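Local coordinates for protein ALKF (Bacillus cereus, PDB 3ZBO) that is of unconfirmed cellular role but probably binds branched DNA such as Holliday junctions, being related to the HEAT-like repeat DNA glycosylases, at residues Y138-G143 with R236-C241; I114-A119 with N148-S153; D87-I92 with D120-S125. All coordinates share one frame; numbering follows the deposited sequence. Where two conformers were deposited one is given.

Interaction 1 (Y138-G143 with R236-C241); sequences YCWLLG and RKYVRC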
loop_
_atom_site.group_PDB
_atom_site.type_symbol
_atom_site.label_atom_id
_atom_site.label_comp_id
_atom_site.label_asym_id
_atom_site.label_seq_id
_atom_site.Cartn_x
_atom_site.Cartn_y
_atom_site.Cartn_z
ATOM N N TYR A 138 -4.053 5.840 -3.095
ATOM C CA TYR A 138 -3.812 7.229 -3.509
ATOM C C TYR A 138 -2.342 7.612 -3.371
ATOM O O TYR A 138 -1.805 8.370 -4.193
ATOM C CB TYR A 138 -4.679 8.275 -2.813
ATOM C CG TYR A 138 -5.986 8.463 -3.527
ATOM C CD1 TYR A 138 -7.094 7.650 -3.238
ATOM C CD2 TYR A 138 -6.069 9.410 -4.562
ATOM C CE1 TYR A 138 -8.278 7.847 -3.960
ATOM C CE2 TYR A 138 -7.311 9.608 -5.242
ATOM C CZ TYR A 138 -8.334 8.826 -4.937
ATOM O OH TYR A 138 -9.500 9.050 -5.647
ATOM N N CYS A 139 -1.699 7.198 -2.286
ATOM C CA CYS A 139 -0.257 7.534 -2.157
ATOM C C CYS A 139 0.515 6.954 -3.332
ATOM O O CYS A 139 1.400 7.660 -3.861
ATOM C CB CYS A 139 0.319 6.948 -0.878
ATOM S SG CYS A 139 -0.421 7.568 0.613
ATOM N N TRP A 140 0.226 5.710 -3.784
ATOM C CA TRP A 140 0.980 5.119 -4.872
ATOM C C TRP A 140 0.625 5.808 -6.162
ATOM O O TRP A 140 1.540 5.994 -7.008
ATOM C CB TRP A 140 0.686 3.593 -4.995
ATOM C CG TRP A 140 0.797 2.908 -3.637
ATOM C CD1 TRP A 140 -0.055 1.887 -3.243
ATOM C CD2 TRP A 140 1.681 3.147 -2.512
ATOM N NE1 TRP A 140 0.258 1.454 -1.958
ATOM C CE2 TRP A 140 1.248 2.252 -1.459
ATOM C CE3 TRP A 140 2.718 4.111 -2.214
ATOM C CZ2 TRP A 140 1.905 2.170 -0.232
ATOM C CZ3 TRP A 140 3.329 4.056 -1.020
ATOM C CH2 TRP A 140 2.917 3.105 0.015
ATOM N N LEU A 141 -0.640 6.195 -6.339
ATOM C CA LEU A 141 -1.019 6.915 -7.601
ATOM C C LEU A 141 -0.322 8.270 -7.666
ATOM O O LEU A 141 0.176 8.673 -8.755
ATOM C CB LEU A 141 -2.520 7.183 -7.581
ATOM C CG LEU A 141 -3.395 5.977 -7.800
ATOM C CD1 LEU A 141 -4.781 6.453 -7.570
ATOM C CD2 LEU A 141 -3.225 5.415 -9.202
ATOM N N LEU A 142 -0.216 8.975 -6.551
ATOM C CA LEU A 142 0.429 10.348 -6.597
ATOM C C LEU A 142 1.899 10.186 -6.962
ATOM O O LEU A 142 2.488 11.149 -7.485
ATOM C CB LEU A 142 0.281 10.952 -5.240
ATOM C CG LEU A 142 -1.105 11.438 -4.974
ATOM C CD1 LEU A 142 -1.334 11.726 -3.470
ATOM C CD2 LEU A 142 -1.545 12.669 -5.863
ATOM N N GLY A 143 2.498 8.967 -6.804
ATOM C CA GLY A 143 3.880 8.754 -7.319
ATOM C C GLY A 143 4.021 8.176 -8.714
ATOM O O GLY A 143 5.150 8.193 -9.297
ATOM N N ARG A 236 7.756 9.110 -6.973
ATOM C CA ARG A 236 8.377 7.789 -6.838
ATOM C C ARG A 236 7.348 6.687 -7.197
ATOM O O ARG A 236 6.446 6.508 -6.454
ATOM C CB ARG A 236 8.905 7.598 -5.388
ATOM C CG ARG A 236 7.916 7.921 -4.245
ATOM C CD ARG A 236 8.341 9.176 -3.495
ATOM N NE ARG A 236 9.349 8.900 -2.493
ATOM C CZ ARG A 236 9.571 9.694 -1.464
ATOM N NH1 ARG A 236 8.832 10.793 -1.326
ATOM N NH2 ARG A 236 10.506 9.386 -0.571
ATOM N N LYS A 237 7.524 5.958 -8.293
ATOM C CA LYS A 237 6.750 4.692 -8.475
ATOM C C LYS A 237 7.107 3.731 -7.370
ATOM O O LYS A 237 8.295 3.469 -7.126
ATOM C CB LYS A 237 7.019 4.018 -9.803
ATOM C CG LYS A 237 6.055 2.949 -10.084
ATOM C CD LYS A 237 6.244 2.398 -11.525
ATOM C CE LYS A 237 5.591 1.061 -11.603
ATOM N NZ LYS A 237 4.922 0.801 -12.933
ATOM N N TYR A 238 6.085 3.188 -6.680
ATOM C CA TYR A 238 6.381 2.224 -5.589
ATOM C C TYR A 238 7.274 1.085 -6.097
ATOM O O TYR A 238 6.963 0.456 -7.082
ATOM C CB TYR A 238 5.009 1.718 -5.018
ATOM C CG TYR A 238 5.147 0.869 -3.822
ATOM C CD1 TYR A 238 5.458 -0.510 -3.981
ATOM C CD2 TYR A 238 4.958 1.372 -2.568
ATOM C CE1 TYR A 238 5.594 -1.387 -2.874
ATOM C CE2 TYR A 238 5.115 0.519 -1.422
ATOM C CZ TYR A 238 5.433 -0.856 -1.638
ATOM O OH TYR A 238 5.548 -1.676 -0.547
ATOM N N VAL A 239 8.347 0.776 -5.335
ATOM C CA VAL A 239 9.252 -0.303 -5.746
ATOM C C VAL A 239 8.863 -1.605 -5.112
ATOM O O VAL A 239 8.848 -1.736 -3.886
ATOM C CB VAL A 239 10.740 0.060 -5.377
ATOM C CG1 VAL A 239 11.649 -0.975 -5.926
ATOM C CG2 VAL A 239 11.135 1.443 -5.998
ATOM N N ARG A 240 8.547 -2.569 -5.954
ATOM C CA ARG A 240 7.895 -3.793 -5.405
ATOM C C ARG A 240 8.871 -4.874 -5.049
ATOM O O ARG A 240 8.543 -5.782 -4.263
ATOM C CB ARG A 240 6.904 -4.285 -6.422
ATOM C CG ARG A 240 5.803 -3.223 -6.718
ATOM C CD ARG A 240 4.709 -3.775 -7.621
ATOM N NE ARG A 240 3.730 -4.613 -6.831
ATOM C CZ ARG A 240 2.525 -4.878 -7.285
ATOM N NH1 ARG A 240 2.146 -4.501 -8.516
ATOM N NH2 ARG A 240 1.734 -5.563 -6.508
ATOM N N CYS A 241 10.018 -4.888 -5.736
ATOM C CA CYS A 241 10.857 -6.082 -5.573
ATOM C C CYS A 241 12.292 -5.613 -5.574
ATOM O O CYS A 241 12.660 -4.934 -4.542
ATOM C CB CYS A 241 10.230 -7.429 -6.311
ATOM S SG CYS A 241 10.344 -7.955 -7.957
ATOM O OXT CYS A 241 13.074 -5.830 -6.538
HETATM O O HOH W 1 3.477 4.036 -7.470
#
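Trp-140 carries CG anti to its carbonyl carbon (chi1 -49°), whereas Tyr-238 holds CG anti to its backbone N (chi1 -173°); these torsions turn each ring into the gap between helix and tail, where the two side chains lie side by side and point the same way. They meet as a T-shaped (edge-to-face) pair: the CD2–CE2 edge of Tyr-238 is directed at a face of the Trp-140 six-membered ring, with centroids 4.6 Å apart and planes inclined at 61°. The nearest atoms are Trp-140 CZ3 and Tyr-238 CD2, at 3.5 Å. Cys-139 CB lies over the opposite indole face, toward the rim, and the indole NE1 donates to Asp-102 O of helix 98-110, which fixes the indole N-H.

One water links the backbones. It donates to Trp-140 O at 2.8 Å and accepts from Tyr-238 N at 2.9 Å. Near the end of helix 128-144, Gly-143 brings its backbone against the tail: Gly-143 CA makes a CA-H...O contact with Arg-236 O at 3.5 Å. Just before the tail segment, Lys-235 NZ hydrogen-bonds Leu-142 O of the same helix.

No direct hydrogen bond crosses between 138-143 and 236-241 themselves, so these two segments are held together by aromatic contact, a water bridge and a CA-H...O contact, a combination of individually modest forces.

Interaction 2 (I114-A119 with N148-S153); sequences IAQDVA and NAFSES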
loop_
_atom_site.group_PDB
_atom_site.type_symbol
_atom_site.label_atom_id
_atom_site.label_comp_id
_atom_site.label_asym_id
_atom_site.label_seq_id
_atom_site.Cartn_x
_atom_site.Cartn_y
_atom_site.Cartn_z
ATOM N N ILE A 114 -8.813 1.420 -12.900
ATOM C CA ILE A 114 -10.002 1.782 -12.156
ATOM C C ILE A 114 -9.638 2.181 -10.725
ATOM O O ILE A 114 -10.426 2.143 -9.802
ATOM C CB ILE A 114 -11.012 0.606 -12.110
ATOM C CG1 ILE A 114 -10.330 -0.700 -11.652
ATOM C CG2 ILE A 114 -11.486 0.360 -13.549
ATOM C CD1 ILE A 114 -11.301 -1.811 -11.383
ATOM N N ALA A 115 -8.397 2.666 -10.551
ATOM C CA ALA A 115 -7.819 2.883 -9.225
ATOM C C ALA A 115 -8.605 3.853 -8.376
ATOM O O ALA A 115 -8.981 3.549 -7.217
ATOM C CB ALA A 115 -6.358 3.308 -9.354
ATOM N N GLN A 116 -8.872 5.079 -8.888
ATOM C CA GLN A 116 -9.541 6.031 -8.036
ATOM C C GLN A 116 -10.981 5.616 -7.725
ATOM O O GLN A 116 -11.441 5.806 -6.592
ATOM C CB GLN A 116 -9.552 7.476 -8.643
ATOM C CG GLN A 116 -8.148 8.097 -8.704
ATOM C CD GLN A 116 -8.207 9.535 -9.167
ATOM O OE1 GLN A 116 -9.015 10.363 -8.663
ATOM N NE2 GLN A 116 -7.222 9.837 -10.059
ATOM N N ASP A 117 -11.683 5.017 -8.691
ATOM C CA ASP A 117 -13.083 4.660 -8.407
ATOM C C ASP A 117 -13.157 3.623 -7.274
ATOM O O ASP A 117 -13.952 3.727 -6.330
ATOM C CB ASP A 117 -13.683 4.095 -9.656
ATOM C CG ASP A 117 -14.012 5.193 -10.674
ATOM O OD1 ASP A 117 -14.056 6.413 -10.279
ATOM O OD2 ASP A 117 -14.224 4.819 -11.843
ATOM N N VAL A 118 -12.290 2.579 -7.340
ATOM C CA VAL A 118 -12.288 1.533 -6.352
ATOM C C VAL A 118 -11.723 2.074 -5.011
ATOM O O VAL A 118 -12.325 1.869 -3.952
ATOM C CB VAL A 118 -11.468 0.357 -6.796
ATOM C CG1 VAL A 118 -11.417 -0.707 -5.652
ATOM C CG2 VAL A 118 -12.100 -0.263 -8.052
ATOM N N ALA A 119 -10.639 2.823 -5.076
ATOM C CA ALA A 119 -10.101 3.373 -3.804
ATOM C C ALA A 119 -11.069 4.275 -3.094
ATOM O O ALA A 119 -11.174 4.275 -1.878
ATOM C CB ALA A 119 -8.793 4.167 -4.107
ATOM N N ASN A 148 -2.174 16.041 -13.389
ATOM C CA ASN A 148 -3.468 16.195 -14.072
ATOM C C ASN A 148 -4.382 14.968 -14.031
ATOM O O ASN A 148 -5.581 15.068 -14.401
ATOM C CB ASN A 148 -3.196 16.748 -15.490
ATOM C CG ASN A 148 -2.772 15.683 -16.476
ATOM O OD1 ASN A 148 -2.202 14.658 -16.136
ATOM N ND2 ASN A 148 -3.072 15.905 -17.748
ATOM N N ALA A 149 -3.888 13.854 -13.474
ATOM C CA ALA A 149 -4.751 12.710 -13.235
ATOM C C ALA A 149 -5.635 12.938 -12.054
ATOM O O ALA A 149 -6.554 12.113 -11.856
ATOM C CB ALA A 149 -3.854 11.411 -13.088
ATOM N N PHE A 150 -5.468 14.026 -11.286
ATOM C CA PHE A 150 -6.278 14.267 -10.076
ATOM C C PHE A 150 -6.988 15.563 -10.104
ATOM O O PHE A 150 -6.468 16.560 -10.652
ATOM C CB PHE A 150 -5.336 14.281 -8.837
ATOM C CG PHE A 150 -4.428 13.099 -8.800
ATOM C CD1 PHE A 150 -4.862 11.900 -8.243
ATOM C CD2 PHE A 150 -3.186 13.138 -9.380
ATOM C CE1 PHE A 150 -4.034 10.733 -8.226
ATOM C CE2 PHE A 150 -2.360 12.063 -9.355
ATOM C CZ PHE A 150 -2.749 10.815 -8.791
ATOM N N SER A 151 -8.196 15.551 -9.572
ATOM C CA SER A 151 -8.948 16.763 -9.332
ATOM C C SER A 151 -8.348 17.469 -8.089
ATOM O O SER A 151 -8.294 16.846 -6.986
ATOM C CB SER A 151 -10.422 16.417 -9.034
ATOM O OG SER A 151 -11.010 17.485 -8.371
ATOM N N GLU A 152 -7.885 18.724 -8.206
ATOM C CA GLU A 152 -7.278 19.437 -7.074
ATOM C C GLU A 152 -8.312 19.632 -5.965
ATOM O O GLU A 152 -8.044 19.458 -4.780
ATOM C CB GLU A 152 -6.654 20.791 -7.511
ATOM C CG GLU A 152 -6.109 21.566 -6.406
ATOM C CD GLU A 152 -5.457 22.896 -6.824
ATOM O OE1 GLU A 152 -4.956 22.967 -7.988
ATOM O OE2 GLU A 152 -5.487 23.833 -6.012
ATOM N N SER A 153 -9.581 19.925 -6.317
ATOM C CA SER A 153 -10.545 20.035 -5.260
ATOM C C SER A 153 -10.828 18.680 -4.549
ATOM O O SER A 153 -11.053 18.715 -3.353
ATOM C CB SER A 153 -11.911 20.661 -5.833
ATOM O OG SER A 153 -12.418 19.803 -6.776
HETATM O O HOH W 2 -9.435 12.910 -9.386
#
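Gln-116 reaches from the first turn of helix 115-124 to the backbone of Ala-149, where its NE2 donates to Ala-149 O over 3.0 Å. The N-H...O angle is 149°. This acceptor lies nearly in the amide plane of Gln-116, yet NE2 stands above the plane of the Ala-149 carbonyl rather than on a lone pair. The same nitrogen packs against Phe-150, with NE2 3.6 Å from Phe-150 CD1; amide and ring planes differ by only 18°, although the two side chains approach at a slant.

The other end of the amide uses a water. It donates to Gln-116 OE1 at 2.7 Å and accepts from Ser-151 N at 2.9 Å, so a single amide reaches two backbone positions of the turn, one directly and one through solvent. With CG anti to the carbonyl carbon (chi1 -67°) and the chain extended beyond it, Gln-116 spans the gap between segments whose nearest CA atoms, those of Gln-116 and Phe-150, are 9.1 Å apart.

Farther out, Lys-154 NZ donates to Gln-116 OE1, while Tyr-138 OH makes a weak hydrogen bond to the same oxygen. Ser-151 OG accepts from Lys-154 N as the N-cap of helix 152-165. Phe-150 is set against Leu-141 and Leu-142 of helix 128-144.

The amide thus works as both donor and acceptor: NE2 serves a carbonyl, while OE1 receives a lysine and a water, a division of roles that fixes which way round the amide is turned, and the lysine charge probably polarises the oxygen.

Interaction 3 (D87-I92 with D120-S125); sequences DFDRWI and DKWIAS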
loop_
_atom_site.group_PDB
_atom_site.type_symbol
_atom_site.label_atom_id
_atom_site.label_comp_id
_atom_site.label_asym_id
_atom_site.label_seq_id
_atom_site.Cartn_x
_atom_site.Cartn_y
_atom_site.Cartn_z
ATOM N N ASP A 87 -12.820 -8.345 -8.919
ATOM C CA ASP A 87 -11.584 -9.043 -8.631
ATOM C C ASP A 87 -10.874 -8.345 -7.460
ATOM O O ASP A 87 -10.383 -9.019 -6.536
ATOM C CB ASP A 87 -10.632 -9.049 -9.806
ATOM C CG ASP A 87 -11.139 -9.907 -11.013
ATOM O OD1 ASP A 87 -11.858 -10.912 -10.768
ATOM O OD2 ASP A 87 -10.785 -9.549 -12.186
ATOM N N PHE A 88 -10.769 -7.012 -7.561
ATOM C CA PHE A 88 -10.127 -6.296 -6.433
ATOM C C PHE A 88 -10.876 -6.451 -5.143
ATOM O O PHE A 88 -10.216 -6.580 -4.068
ATOM C CB PHE A 88 -9.948 -4.830 -6.786
ATOM C CG PHE A 88 -8.767 -4.597 -7.691
ATOM C CD1 PHE A 88 -7.442 -4.706 -7.166
ATOM C CD2 PHE A 88 -8.959 -4.248 -8.981
ATOM C CE1 PHE A 88 -6.333 -4.553 -8.084
ATOM C CE2 PHE A 88 -7.850 -4.090 -9.898
ATOM C CZ PHE A 88 -6.521 -4.250 -9.399
ATOM N N ASP A 89 -12.225 -6.522 -5.175
ATOM C CA ASP A 89 -12.945 -6.722 -3.918
ATOM C C ASP A 89 -12.660 -8.100 -3.346
ATOM O O ASP A 89 -12.521 -8.271 -2.141
ATOM C CB ASP A 89 -14.471 -6.599 -4.202
ATOM C CG ASP A 89 -14.904 -5.140 -4.400
ATOM O OD1 ASP A 89 -14.168 -4.281 -3.933
ATOM O OD2 ASP A 89 -15.929 -4.827 -5.067
ATOM N N ARG A 90 -12.455 -9.142 -4.208
ATOM C CA ARG A 90 -12.003 -10.419 -3.659
ATOM C C ARG A 90 -10.647 -10.337 -2.980
ATOM O O ARG A 90 -10.432 -10.873 -1.882
ATOM C CB ARG A 90 -11.926 -11.538 -4.743
ATOM C CG ARG A 90 -13.308 -11.871 -5.291
ATOM C CD ARG A 90 -13.262 -13.091 -6.285
ATOM N NE ARG A 90 -12.469 -12.740 -7.466
ATOM C CZ ARG A 90 -11.149 -12.997 -7.685
ATOM N NH1 ARG A 90 -10.350 -13.615 -6.799
ATOM N NH2 ARG A 90 -10.592 -12.533 -8.790
ATOM N N TRP A 91 -9.759 -9.645 -3.648
ATOM C CA TRP A 91 -8.371 -9.587 -3.121
ATOM C C TRP A 91 -8.397 -8.799 -1.782
ATOM O O TRP A 91 -7.787 -9.220 -0.811
ATOM C CB TRP A 91 -7.423 -8.889 -4.131
ATOM C CG TRP A 91 -6.935 -9.871 -5.197
ATOM C CD1 TRP A 91 -7.689 -10.764 -5.896
ATOM C CD2 TRP A 91 -5.628 -9.889 -5.761
ATOM N NE1 TRP A 91 -6.851 -11.420 -6.839
ATOM C CE2 TRP A 91 -5.592 -10.921 -6.710
ATOM C CE3 TRP A 91 -4.465 -9.182 -5.488
ATOM C CZ2 TRP A 91 -4.442 -11.226 -7.489
ATOM C CZ3 TRP A 91 -3.243 -9.555 -6.204
ATOM C CH2 TRP A 91 -3.269 -10.601 -7.126
ATOM N N ILE A 92 -9.138 -7.667 -1.726
ATOM C CA ILE A 92 -9.105 -6.959 -0.450
ATOM C C ILE A 92 -9.777 -7.770 0.654
ATOM O O ILE A 92 -9.373 -7.682 1.827
ATOM C CB ILE A 92 -9.679 -5.537 -0.575
ATOM C CG1 ILE A 92 -9.238 -4.610 0.584
ATOM C CG2 ILE A 92 -11.268 -5.531 -0.606
ATOM C CD1 ILE A 92 -7.678 -4.406 0.675
ATOM N N ASP A 120 -11.787 5.088 -3.856
ATOM C CA ASP A 120 -12.846 5.930 -3.238
ATOM C C ASP A 120 -13.941 5.136 -2.508
ATOM O O ASP A 120 -14.351 5.483 -1.349
ATOM C CB ASP A 120 -13.511 6.847 -4.254
ATOM C CG ASP A 120 -12.574 7.898 -4.834
ATOM O OD1 ASP A 120 -11.516 8.230 -4.196
ATOM O OD2 ASP A 120 -12.957 8.481 -5.868
ATOM N N LYS A 121 -14.379 4.033 -3.136
ATOM C CA LYS A 121 -15.332 3.186 -2.481
ATOM C C LYS A 121 -14.751 2.615 -1.228
ATOM O O LYS A 121 -15.394 2.505 -0.168
ATOM C CB LYS A 121 -15.795 2.049 -3.405
ATOM C CG LYS A 121 -16.691 2.602 -4.498
ATOM C CD LYS A 121 -17.176 1.392 -5.337
ATOM C CE LYS A 121 -17.839 1.926 -6.610
ATOM N NZ LYS A 121 -18.677 0.729 -7.141
ATOM N N TRP A 122 -13.476 2.184 -1.301
ATOM C CA TRP A 122 -12.862 1.612 -0.152
ATOM C C TRP A 122 -12.709 2.608 0.990
ATOM O O TRP A 122 -12.911 2.270 2.164
ATOM C CB TRP A 122 -11.470 0.925 -0.489
ATOM C CG TRP A 122 -11.666 -0.304 -1.279
ATOM C CD1 TRP A 122 -12.883 -0.901 -1.607
ATOM C CD2 TRP A 122 -10.647 -1.098 -1.881
ATOM N NE1 TRP A 122 -12.660 -2.088 -2.374
ATOM C CE2 TRP A 122 -11.294 -2.193 -2.578
ATOM C CE3 TRP A 122 -9.242 -0.973 -1.939
ATOM C CZ2 TRP A 122 -10.564 -3.185 -3.230
ATOM C CZ3 TRP A 122 -8.529 -1.911 -2.645
ATOM C CH2 TRP A 122 -9.231 -3.031 -3.292
ATOM N N ILE A 123 -12.291 3.812 0.658
ATOM C CA ILE A 123 -12.188 4.842 1.714
ATOM C C ILE A 123 -13.552 5.033 2.437
ATOM O O ILE A 123 -13.585 5.288 3.643
ATOM C CB ILE A 123 -11.620 6.130 1.097
ATOM C CG1 ILE A 123 -10.132 5.941 0.830
ATOM C CG2 ILE A 123 -11.878 7.380 2.059
ATOM C CD1 ILE A 123 -9.574 7.091 0.013
ATOM N N ALA A 124 -14.604 4.998 1.601
ATOM C CA ALA A 124 -15.999 5.226 2.116
ATOM C C ALA A 124 -16.542 4.064 2.897
ATOM O O ALA A 124 -17.691 4.148 3.505
ATOM C CB ALA A 124 -16.878 5.507 0.946
ATOM N N SER A 125 -15.843 2.924 2.864
ATOM C CA SER A 125 -16.442 1.715 3.393
ATOM C C SER A 125 -16.600 1.620 4.848
ATOM O O SER A 125 -17.437 0.781 5.367
ATOM C CB SER A 125 -15.609 0.479 2.976
ATOM O OG SER A 125 -14.340 0.450 3.679
#
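Helical segments 87-92 and 120-124 run in broadly the same direction, with axes 12.5 Å apart at closest approach and a signed crossing angle of -41°. That wide separation is bridged by the indole of Trp-122, which extends toward the other helix and meets Asp-89, Phe-88 and Ile-92.

At the pyrrole edge, Trp-122 NE1 donates to Asp-89 OD1 at 3.1 Å with an N-H...O angle of 156°. The acceptor lies in the indole plane and is met nearly along its C-O axis, while the carboxylate is turned well out of the plane of the ring. Farther along the indole rim, at the benzo ring, Phe-88 O approaches CZ2 of Trp-122 to 3.5 Å; this carbonyl already accepts the helical bond from Ile-92 N.

One face of the six-membered ring takes Ile-92. Its CB stands 4.0 Å from the Trp-122 ring centroid, 27° off the normal, a CH-pi contact, and Ile-92 CG2 adds a 3.6 Å contact to Trp-122 CZ2. Ile-92 CG1 is anti to the backbone N, and CG2 lies between N and the carbonyl carbon, against the ring. Val-105 and Leu-109 of helix 98-110 and Ala-133 of helix 128-144 also touch Trp-122.

Buried packing of this kind between helices 85-94 and 115-124, with helix 98-110 intervening in the chain, is consistent with the stacked helices of the HEAT-like fold in AlkD-related proteins.

How the interactions relate
From the N terminus, the chain first enters interaction 3 at 87-92, passes through helix 98-110 and reaches 114-119, the opening segment of interaction 2. Interaction 3 then closes at 120-125, before interaction 2 closes at 148-153, so these two loops cross and share helix 115-124. Interaction 1 opens at 138-143, inside the loop of interaction 2, and closes only at the C-terminal tail; it therefore crosses interaction 2 but follows interaction 3 in series. Tyr-138, on the first segment of interaction 1, touches segments of the other two, its OH lying 2.6 Å from Asp-120 OD1, a probable hydrogen bond. Together they connect helices 85-94, 115-124 and 128-144, the turn before helix 152-165, and the tail.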